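Local coordinates for putative periplasmic protein ydgH (Salmonella enterica subsp. enterica serovar Typhimurium, PDB 4EVU) that is of unknown function but is a putative periplasmic protein and secreted effector candidate, of which this chain forms the C-terminal YdgH/BhsA/McbA-like (DUF1471) domain, at residues G30-T33 with E34-Y37. Residues are numbered along the deposited sequence; the frame is centred on the assembly and turned at random. Where two conformers were deposited one is given.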
# COMPACT_ATOMS: atom_id res chain seq x y z
N GLY B 30 -5.32 5.18 -5.81
CA GLY B 30 -4.34 5.97 -6.53
C GLY B 30 -3.06 5.20 -6.70
O GLY B 30 -2.79 4.67 -7.76
N ASN B 31 -2.27 5.16 -5.63
CA ASN B 31 -1.08 4.37 -5.49
C ASN B 31 -0.74 4.30 -3.99
O ASN B 31 -1.41 4.93 -3.16
CB ASN B 31 0.08 4.80 -6.41
CG ASN B 31 0.59 6.19 -6.14
OD1 ASN B 31 0.41 6.75 -5.06
ND2 ASN B 31 1.28 6.76 -7.14
N MSE B 32 0.31 3.56 -3.64
CA MSE B 32 0.60 3.37 -2.23
C MSE B 32 0.97 4.68 -1.57
O MSE B 32 0.61 4.91 -0.43
CB MSE B 32 1.70 2.32 -2.02
CG MSE B 32 1.61 1.64 -0.68
SE MSE B 32 0.08 0.50 -0.62
CE MSE B 32 0.86 -1.13 -1.31
N THR B 33 1.68 5.54 -2.30
CA THR B 33 2.06 6.86 -1.78
C THR B 33 0.81 7.66 -1.45
O THR B 33 0.71 8.24 -0.37
CB THR B 33 2.99 7.63 -2.78
OG1 THR B 33 4.20 6.89 -2.93
CG2 THR B 33 3.31 9.07 -2.31
N GLU B 34 -0.14 7.69 -2.38
CA GLU B 34 -1.36 8.48 -2.18
C GLU B 34 -2.24 7.93 -1.04
O GLU B 34 -2.75 8.69 -0.21
CB GLU B 34 -2.12 8.61 -3.53
CG GLU B 34 -1.29 9.40 -4.62
CD GLU B 34 -1.95 9.54 -6.01
OE1 GLU B 34 -3.13 9.13 -6.15
OE2 GLU B 34 -1.27 10.07 -6.96
N ILE B 35 -2.38 6.61 -0.94
CA ILE B 35 -3.14 6.04 0.17
C ILE B 35 -2.43 6.22 1.53
O ILE B 35 -3.11 6.47 2.53
CB ILE B 35 -3.64 4.57 -0.07
CG1 ILE B 35 -4.76 4.22 0.90
CG2 ILE B 35 -2.50 3.59 -0.07
CD1 ILE B 35 -5.99 5.14 0.80
N SER B 36 -1.10 6.09 1.57
CA SER B 36 -0.35 6.34 2.77
C SER B 36 -0.55 7.77 3.26
O SER B 36 -0.68 7.99 4.47
CB SER B 36 1.14 6.09 2.56
OG SER B 36 1.40 4.72 2.27
N TYR B 37 -0.59 8.71 2.33
CA TYR B 37 -0.87 10.09 2.66
C TYR B 37 -2.25 10.25 3.33
O TYR B 37 -2.38 10.99 4.30
CB TYR B 37 -0.74 10.94 1.39
CG TYR B 37 -1.11 12.38 1.57
CD1 TYR B 37 -0.19 13.30 2.04
CD2 TYR B 37 -2.40 12.82 1.32
CE1 TYR B 37 -0.54 14.65 2.22
CE2 TYR B 37 -2.77 14.16 1.48
CZ TYR B 37 -1.83 15.07 1.96
OH TYR B 37 -2.16 16.41 2.12
O HOH W 1 1.99 9.58 -7.00
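Ile35 N donates to Asn31 O at 2.9 Å, opening the i-to-i+4 bonding that Ser36 N to Met32 O and Tyr37 N to Thr33 O carry on as the first turn of helix 32-45. Asn31 is its N-cap: OD1 accepts from Glu34 N at 2.9 Å, and the C=O...donor angle of 172° shows an almost head-on approach. CG sits between the backbone N and the carbonyl carbon (chi1 63°), which turns OD1 back to the N-H of Glu34. The side chain of Glu34 crosses that of Asn31 at about a right angle, its CG 3.2 Å from Asn31 OD1. A water accepts from Asn31 ND2 and donates to Glu34 OE2 at 3.3 Å, linking amide and carboxylate, whose planes are inclined to each other. Further along, Ser36 OG lies beside its own backbone N and bonds Met32 O at 2.8 Å, 37° above the carbonyl plane; Ser36 N meets that oxygen from the opposite face. In one of two conformers, selenomethionine Met32 places SE 4.1 Å from Ile35 CG2, a less certain apolar contact. The turn follows strand 21-28, an outermost strand of the chain's mixed sheet, and abuts the second subunit, where Glu8 accepts from Met32 N and Asn10 bonds Glu34 OE2.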